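Local coordinates for protein LEC-6 (Caenorhabditis elegans, PDB 3VV1), which binds galactose-containing sugars as a galectin, with a preference for fucose-containing saccharides such as galactose-β1,4-fucose, at residues R25-N30 / V153-V158; I37-F42 / H140-I145; R47-L52 / I109-F114. One frame throughout, in Å; residues are numbered along the deposited sequence.

Contact 1: R25-N30 / V153-V158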
# COMPACT_ATOMS: atom_id res chain seq x y z
N ARG A 25 -2.48 -5.05 -3.15
CA ARG A 25 -3.78 -5.28 -2.49
C ARG A 25 -3.91 -4.54 -1.16
O ARG A 25 -4.92 -4.69 -0.45
CB ARG A 25 -4.10 -6.80 -2.40
CG ARG A 25 -4.11 -7.44 -3.81
CD ARG A 25 -4.69 -8.85 -3.86
NE ARG A 25 -5.90 -8.92 -3.06
CZ ARG A 25 -7.12 -8.76 -3.54
NH1 ARG A 25 -7.29 -8.56 -4.84
NH2 ARG A 25 -8.17 -8.84 -2.70
N ASN A 26 -2.91 -3.69 -0.84
CA ASN A 26 -2.91 -2.93 0.43
C ASN A 26 -3.16 -3.82 1.65
O ASN A 26 -3.89 -3.46 2.58
CB ASN A 26 -3.86 -1.69 0.39
CG ASN A 26 -3.15 -0.42 0.83
OD1 ASN A 26 -1.94 -0.42 0.90
ND2 ASN A 26 -3.88 0.64 1.14
N GLU A 27 -2.57 -4.99 1.61
CA GLU A 27 -2.74 -5.95 2.68
C GLU A 27 -1.46 -6.66 3.01
O GLU A 27 -0.68 -7.03 2.09
CB GLU A 27 -3.81 -6.96 2.32
CG GLU A 27 -4.14 -7.92 3.42
CD GLU A 27 -5.39 -8.68 3.05
OE1 GLU A 27 -5.55 -9.01 1.80
OE2 GLU A 27 -6.21 -8.88 4.00
N PHE A 28 -1.24 -6.89 4.32
CA PHE A 28 -0.00 -7.54 4.79
C PHE A 28 -0.33 -8.65 5.77
O PHE A 28 -1.31 -8.56 6.52
CB PHE A 28 0.90 -6.50 5.45
CG PHE A 28 1.26 -5.39 4.51
CD1 PHE A 28 2.33 -5.54 3.57
CD2 PHE A 28 0.55 -4.16 4.54
CE1 PHE A 28 2.68 -4.49 2.70
CE2 PHE A 28 0.94 -3.11 3.65
CZ PHE A 28 1.97 -3.32 2.72
N PHE A 29 0.46 -9.70 5.71
CA PHE A 29 0.26 -10.88 6.57
C PHE A 29 1.41 -11.05 7.56
O PHE A 29 2.56 -10.77 7.24
CB PHE A 29 0.05 -12.14 5.70
CG PHE A 29 -1.20 -12.03 4.87
CD1 PHE A 29 -1.18 -11.38 3.62
CD2 PHE A 29 -2.41 -12.53 5.37
CE1 PHE A 29 -2.34 -11.23 2.90
CE2 PHE A 29 -3.58 -12.38 4.64
CZ PHE A 29 -3.54 -11.74 3.41
N ASN A 30 1.05 -11.50 8.77
CA ASN A 30 2.05 -11.73 9.83
C ASN A 30 3.04 -10.58 10.05
O ASN A 30 4.23 -10.80 10.12
CB ASN A 30 2.80 -13.07 9.60
CG ASN A 30 1.89 -14.27 9.79
OD1 ASN A 30 1.81 -15.19 8.93
ND2 ASN A 30 1.27 -14.30 10.89
N VAL A 153 -1.00 -10.24 15.21
CA VAL A 153 -1.72 -9.75 14.02
C VAL A 153 -1.48 -10.77 12.89
O VAL A 153 -0.36 -10.89 12.35
CB VAL A 153 -1.23 -8.33 13.61
CG1 VAL A 153 -1.99 -7.87 12.37
CG2 VAL A 153 -1.50 -7.34 14.75
N HIS A 154 -2.56 -11.45 12.48
CA HIS A 154 -2.46 -12.32 11.32
C HIS A 154 -2.47 -11.50 10.02
O HIS A 154 -1.70 -11.82 9.08
CB HIS A 154 -3.65 -13.30 11.30
CG HIS A 154 -3.76 -14.01 9.99
ND1 HIS A 154 -2.87 -14.95 9.57
CD2 HIS A 154 -4.67 -13.84 8.96
CE1 HIS A 154 -3.21 -15.36 8.31
NE2 HIS A 154 -4.29 -14.68 7.93
N SER A 155 -3.36 -10.50 9.91
CA SER A 155 -3.40 -9.71 8.63
C SER A 155 -3.89 -8.33 8.91
O SER A 155 -4.61 -8.10 9.89
CB SER A 155 -4.28 -10.40 7.56
OG SER A 155 -5.64 -10.52 7.98
N ALA A 156 -3.45 -7.38 8.08
CA ALA A 156 -3.90 -5.99 8.19
C ALA A 156 -4.13 -5.43 6.78
O ALA A 156 -3.23 -5.62 5.91
CB ALA A 156 -2.86 -5.18 8.94
N HIS A 157 -5.29 -4.76 6.57
CA HIS A 157 -5.69 -4.30 5.25
C HIS A 157 -6.31 -2.97 5.37
O HIS A 157 -7.11 -2.75 6.28
CB HIS A 157 -6.72 -5.27 4.66
CG HIS A 157 -7.42 -4.77 3.42
ND1 HIS A 157 -8.76 -4.60 3.20
CD2 HIS A 157 -6.79 -4.38 2.24
CE1 HIS A 157 -8.93 -4.16 1.94
NE2 HIS A 157 -7.74 -3.99 1.35
N VAL A 158 -6.04 -2.07 4.39
CA VAL A 158 -6.69 -0.76 4.35
C VAL A 158 -7.34 -0.62 2.98
O VAL A 158 -6.71 -0.91 1.92
CB VAL A 158 -5.71 0.41 4.60
CG1 VAL A 158 -6.28 1.77 4.14
CG2 VAL A 158 -5.38 0.47 6.08
O HOH W 1 -6.79 -8.20 7.06
O HOH W 2 -0.98 -15.58 11.57
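The first torsions of F29 and H154 start both side chains off the same way: F29 CG stands beside its own backbone N, anti to the carbonyl carbon (chi1 -64°), and H154 CG lies anti to its N (chi1 167°). The two lie side by side, and F29 turns its edge to the face of H154 in an offset edge-to-face pair with centroids 5.7 Å apart. F29 CD2 approaches H154 NE2 to 3.8 Å, and F29 CD2 also lies 3.6 Å from S155 CB. Alongside the rings the backbones pair antiparallel. F28 N donates to A156 O at 2.8 Å, A156 N returns a bond to F28 O, and V158 N reaches N26 O. N30 N meets H154 O at 2.8 Å from well above the carbonyl plane (46°). This joins the strands that come first and last along the chain in the six-stranded sheet of the galectin β-sandwich, 27-29 being an outermost strand within the chain; H154 and S155 together face V51 on the next strand, a classic β bulge. Toward the other end, the edge of the H157 ring lies near N26 O, with CD2 3.1 Å from that oxygen, while H157 CB packs against the E27 carboxylate. Two waters bridge the segments: one takes a bond from S155 OG at 2.7 Å and donates to E27 OE2, the other links N30 ND2 with H154 ND1. N26 ND2 binds V158 O weakly at 3.3 Å and also donates to F24 O of the second subunit, which packs near V158 as well.

Contact 2: I37-F42 / H140-I145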
# COMPACT_ATOMS: atom_id res chain seq x y z
N ILE A 37 2.43 1.12 10.92
CA ILE A 37 2.25 1.08 9.46
C ILE A 37 1.74 2.43 8.95
O ILE A 37 0.64 2.85 9.34
CB ILE A 37 1.23 0.01 9.02
CG1 ILE A 37 1.49 -1.35 9.72
CG2 ILE A 37 1.33 -0.20 7.50
CD1 ILE A 37 0.44 -2.41 9.44
N PRO A 38 2.55 3.10 8.10
CA PRO A 38 2.10 4.39 7.55
C PRO A 38 0.80 4.24 6.75
O PRO A 38 0.59 3.21 6.11
CB PRO A 38 3.22 4.75 6.60
CG PRO A 38 4.48 4.16 7.23
CD PRO A 38 3.99 2.84 7.80
N VAL A 39 0.00 5.30 6.71
CA VAL A 39 -1.24 5.31 5.91
C VAL A 39 -1.51 6.75 5.52
O VAL A 39 -1.18 7.67 6.28
CB VAL A 39 -2.41 4.68 6.72
CG1 VAL A 39 -2.73 5.50 7.98
CG2 VAL A 39 -3.68 4.50 5.83
N GLN A 40 -2.12 6.95 4.36
CA GLN A 40 -2.39 8.32 3.89
C GLN A 40 -3.81 8.75 4.31
O GLN A 40 -4.78 8.68 3.53
CB GLN A 40 -2.18 8.40 2.36
CG GLN A 40 -2.31 9.76 1.69
CD GLN A 40 -2.18 9.56 0.16
OE1 GLN A 40 -3.11 9.02 -0.50
NE2 GLN A 40 -1.02 9.97 -0.43
N GLY A 41 -3.92 9.14 5.57
CA GLY A 41 -5.17 9.60 6.15
C GLY A 41 -6.06 8.40 6.51
O GLY A 41 -5.84 7.22 6.10
N PHE A 42 -7.11 8.69 7.28
CA PHE A 42 -8.06 7.61 7.59
C PHE A 42 -9.45 8.24 7.71
O PHE A 42 -10.03 8.37 8.80
CB PHE A 42 -7.64 6.88 8.87
CG PHE A 42 -8.39 5.58 9.05
CD1 PHE A 42 -8.07 4.50 8.21
CD2 PHE A 42 -9.43 5.45 9.97
CE1 PHE A 42 -8.78 3.29 8.26
CE2 PHE A 42 -10.14 4.23 10.06
CZ PHE A 42 -9.82 3.17 9.19
N HIS A 140 -8.69 12.77 8.91
CA HIS A 140 -7.89 13.04 7.65
C HIS A 140 -6.38 13.18 7.91
O HIS A 140 -5.58 12.89 7.02
CB HIS A 140 -8.39 14.20 6.77
CG HIS A 140 -8.36 15.53 7.43
ND1 HIS A 140 -7.20 16.17 7.82
CD2 HIS A 140 -9.40 16.45 7.67
CE1 HIS A 140 -7.49 17.36 8.34
NE2 HIS A 140 -8.84 17.55 8.25
N GLY A 141 -6.00 13.53 9.15
CA GLY A 141 -4.58 13.76 9.43
C GLY A 141 -3.86 12.49 9.87
O GLY A 141 -2.65 12.53 10.07
N VAL A 142 -4.56 11.37 9.99
CA VAL A 142 -3.93 10.13 10.44
C VAL A 142 -2.83 9.76 9.47
O VAL A 142 -3.01 9.79 8.23
CB VAL A 142 -4.97 9.01 10.60
CG1 VAL A 142 -4.31 7.63 10.74
CG2 VAL A 142 -5.81 9.30 11.83
N HIS A 143 -1.65 9.40 10.04
CA HIS A 143 -0.50 9.00 9.19
C HIS A 143 0.10 7.69 9.60
O HIS A 143 0.96 7.17 8.89
CB HIS A 143 0.58 10.09 9.14
CG HIS A 143 1.51 10.11 10.34
ND1 HIS A 143 2.88 10.31 10.38
CD2 HIS A 143 1.10 10.07 11.62
CE1 HIS A 143 3.25 10.28 11.67
NE2 HIS A 143 2.18 10.12 12.43
N LEU A 144 -0.37 7.11 10.71
CA LEU A 144 0.24 5.85 11.20
C LEU A 144 -0.80 5.02 11.92
O LEU A 144 -1.64 5.56 12.69
CB LEU A 144 1.36 6.18 12.23
CG LEU A 144 2.70 6.60 11.76
CD1 LEU A 144 3.50 7.05 12.98
CD2 LEU A 144 3.27 5.34 11.05
N ILE A 145 -0.77 3.71 11.65
CA ILE A 145 -1.55 2.74 12.38
C ILE A 145 -0.57 1.95 13.27
O ILE A 145 0.39 1.34 12.75
CB ILE A 145 -2.32 1.83 11.40
CG1 ILE A 145 -3.39 2.69 10.65
CG2 ILE A 145 -2.98 0.63 12.12
CD1 ILE A 145 -3.86 1.99 9.43
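I37 N donates to I145 O over 2.7 Å in a nearly straight bond (162° at the hydrogen), and I145 N answers to I37 O at 2.8 Å. These two bonds form an antiparallel hydrogen-bonded pair. The next pair, P38 with L144, is a non-hydrogen-bonded one; here P38 CA brings its C-H against H143 O. That oxygen also accepts from V39 N at 3.0 Å, with the donor far above its carbonyl plane (63°). Across from P38, the L144 methyl CD2 lies 3.8 Å from P38 N, where the leucine end crosses the pyrrolidine ring. Here strand 35-38 borders strand 144-149 in the sheet of the galectin sandwich that packs against the six-stranded one. H143 and L144 both face R66 on the strand beyond, a classic β bulge. The backbone of P38 hydrogen-bonds to the second subunit, and its side chain packs on I22 of that subunit. On the opposite face, turned to the core, I145 meets V39, which follows the strand. V39 CG1 is held in the crowded position between its backbone N and carbonyl carbon (chi1 63°), and there it touches V142 CG1 at 3.8 Å and I145 CG1 at 3.9 Å. Past the strands the chain makes an inverse gamma turn centred on Q40. G41, whose positive phi suits glycine, then gives a weak bond from N to V142 O at 2.9 Å and sets its CA close to H140 O. F42 CB settles 3.8 Å from V142 CB, and the phenyl ring leads away onto L48 and L65.

Contact 3: R47-L52 / I109-F114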
# COMPACT_ATOMS: atom_id res chain seq x y z
N ARG A 47 -11.31 2.07 5.49
CA ARG A 47 -11.59 0.91 6.30
C ARG A 47 -10.28 0.23 6.63
O ARG A 47 -9.55 -0.12 5.71
CB ARG A 47 -12.53 -0.07 5.57
CG ARG A 47 -12.78 -1.37 6.33
CD ARG A 47 -13.73 -2.31 5.59
NE ARG A 47 -15.01 -1.69 5.34
CZ ARG A 47 -16.10 -1.95 6.07
NH1 ARG A 47 -16.03 -2.85 7.09
NH2 ARG A 47 -17.20 -1.30 5.79
N LEU A 48 -10.07 -0.11 7.90
CA LEU A 48 -8.94 -0.91 8.32
C LEU A 48 -9.51 -2.25 8.83
O LEU A 48 -10.36 -2.23 9.72
CB LEU A 48 -8.24 -0.19 9.51
CG LEU A 48 -7.20 -1.08 10.26
CD1 LEU A 48 -6.01 -1.45 9.34
CD2 LEU A 48 -6.70 -0.26 11.50
N ARG A 49 -9.06 -3.37 8.26
CA ARG A 49 -9.50 -4.69 8.66
C ARG A 49 -8.29 -5.43 9.21
O ARG A 49 -7.26 -5.57 8.49
CB ARG A 49 -10.09 -5.46 7.49
CG ARG A 49 -10.49 -6.88 7.91
CD ARG A 49 -11.49 -7.57 6.95
NE ARG A 49 -11.04 -7.38 5.58
CZ ARG A 49 -9.97 -7.99 5.05
NH1 ARG A 49 -9.28 -8.85 5.80
NH2 ARG A 49 -9.59 -7.73 3.81
N LEU A 50 -8.43 -5.94 10.45
CA LEU A 50 -7.36 -6.69 11.10
C LEU A 50 -7.87 -8.06 11.42
O LEU A 50 -9.02 -8.18 11.88
CB LEU A 50 -7.03 -5.99 12.41
CG LEU A 50 -6.49 -4.57 12.25
CD1 LEU A 50 -6.40 -3.96 13.65
CD2 LEU A 50 -5.11 -4.58 11.60
N VAL A 51 -7.05 -9.09 11.20
CA VAL A 51 -7.44 -10.41 11.77
C VAL A 51 -6.43 -10.61 12.88
O VAL A 51 -5.20 -10.54 12.62
CB VAL A 51 -7.33 -11.52 10.72
CG1 VAL A 51 -7.59 -12.90 11.39
CG2 VAL A 51 -8.39 -11.27 9.62
N LEU A 52 -6.94 -10.79 14.08
CA LEU A 52 -6.10 -10.72 15.30
C LEU A 52 -6.37 -11.88 16.23
O LEU A 52 -7.44 -12.48 16.23
CB LEU A 52 -6.43 -9.43 16.10
CG LEU A 52 -6.47 -8.07 15.53
CD1 LEU A 52 -7.04 -7.10 16.52
CD2 LEU A 52 -5.00 -7.74 15.18
N ILE A 109 -9.74 -16.06 17.55
CA ILE A 109 -9.44 -15.25 16.40
C ILE A 109 -10.59 -14.28 16.14
O ILE A 109 -11.76 -14.68 16.20
CB ILE A 109 -9.22 -16.12 15.13
CG1 ILE A 109 -8.15 -17.17 15.37
CG2 ILE A 109 -8.84 -15.22 13.95
CD1 ILE A 109 -8.12 -18.32 14.39
N TYR A 110 -10.26 -13.02 15.83
CA TYR A 110 -11.29 -12.01 15.55
C TYR A 110 -10.92 -11.22 14.32
O TYR A 110 -9.74 -10.88 14.10
CB TYR A 110 -11.39 -10.99 16.73
CG TYR A 110 -11.84 -11.70 17.98
CD1 TYR A 110 -13.18 -11.87 18.25
CD2 TYR A 110 -10.91 -12.26 18.89
CE1 TYR A 110 -13.62 -12.58 19.33
CE2 TYR A 110 -11.33 -12.96 19.98
CZ TYR A 110 -12.70 -13.16 20.20
OH TYR A 110 -13.13 -13.86 21.30
N THR A 111 -11.94 -10.86 13.56
CA THR A 111 -11.82 -9.89 12.52
C THR A 111 -12.34 -8.56 13.05
O THR A 111 -13.51 -8.43 13.41
CB THR A 111 -12.56 -10.32 11.26
OG1 THR A 111 -11.95 -11.49 10.70
CG2 THR A 111 -12.55 -9.17 10.20
N LEU A 112 -11.43 -7.60 13.15
CA LEU A 112 -11.75 -6.26 13.76
C LEU A 112 -11.61 -5.22 12.70
O LEU A 112 -10.58 -5.14 12.01
CB LEU A 112 -10.76 -5.99 14.91
CG LEU A 112 -10.79 -4.59 15.54
CD1 LEU A 112 -12.14 -4.43 16.23
CD2 LEU A 112 -9.61 -4.43 16.56
N GLU A 113 -12.69 -4.48 12.49
CA GLU A 113 -12.65 -3.45 11.43
C GLU A 113 -13.00 -2.10 11.99
O GLU A 113 -13.88 -1.97 12.82
CB GLU A 113 -13.63 -3.82 10.33
CG GLU A 113 -13.31 -5.16 9.73
CD GLU A 113 -14.39 -5.56 8.76
OE1 GLU A 113 -14.32 -5.12 7.55
OE2 GLU A 113 -15.38 -6.27 9.20
N PHE A 114 -12.32 -1.08 11.47
CA PHE A 114 -12.62 0.32 11.78
C PHE A 114 -13.01 0.96 10.43
O PHE A 114 -12.34 0.76 9.41
CB PHE A 114 -11.35 1.02 12.27
CG PHE A 114 -10.78 0.42 13.56
CD1 PHE A 114 -9.96 -0.72 13.53
CD2 PHE A 114 -11.15 0.95 14.82
CE1 PHE A 114 -9.48 -1.31 14.74
CE2 PHE A 114 -10.63 0.40 16.02
CZ PHE A 114 -9.79 -0.73 15.96
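L48, L50 and L52 pair with F114, L112 and Y110 through six backbone hydrogen bonds, two to each antiparallel hydrogen-bonded pair; L50 N to L112 O, at 2.8 Å, is typical of them. The charged contact lies on the face of R49 and E113. R47 runs extended to CD, then bends at chi3 (-59°), and its NH1 reaches E113 OE1 at 2.9 Å in a salt bridge. The carboxylate is met from above its plane (64°), while OE1 is tilted slightly (19°) from the guanidinium plane of R47. R49 lies alongside E113, CG to CG at 3.8 Å, and R49 CD also packs on T111 CG2 at 3.8 Å. Apolar contact continues on that face, where V51 CG1 meets I109 CG2 at 3.7 Å. On the leucine face, L52 CD1 crosses to L112 CD2 at 3.7 Å, and L48 CD2 lies 3.9 Å from F114 CD1, the two side chains side by side. These buried residues belong to the core between the sheets of the galectin sandwich: L48, L50 and L52 rest on strand 60-66 of the opposing sheet, F114 sets its ring edge-to-face with F75, and strands 151-159 and 120-125 flank the pair.

In the fold
Contacts 1 and 3 lie in one six-stranded antiparallel sheet, their centres about 9 Å apart: strands 27-29, 151-159, 46-54 and 110-117 follow one another across it. Contact 2 belongs to the facing sheet, its centre about 15 Å from contact 1 and 16 Å from contact 3. F42, I145 and V39 reach across to L48, F114 and V158, so the core between the sheets is continuous. Along the chain the three pairings enclose one another, contact 1 outermost, then contact 2, then contact 3, so an early strand, 27-29, closes the sheet beside the last one, 151-159. Contacts 1 and 2 touch the second subunit; F114 of contact 3 lies about 13 Å from the bound galactose.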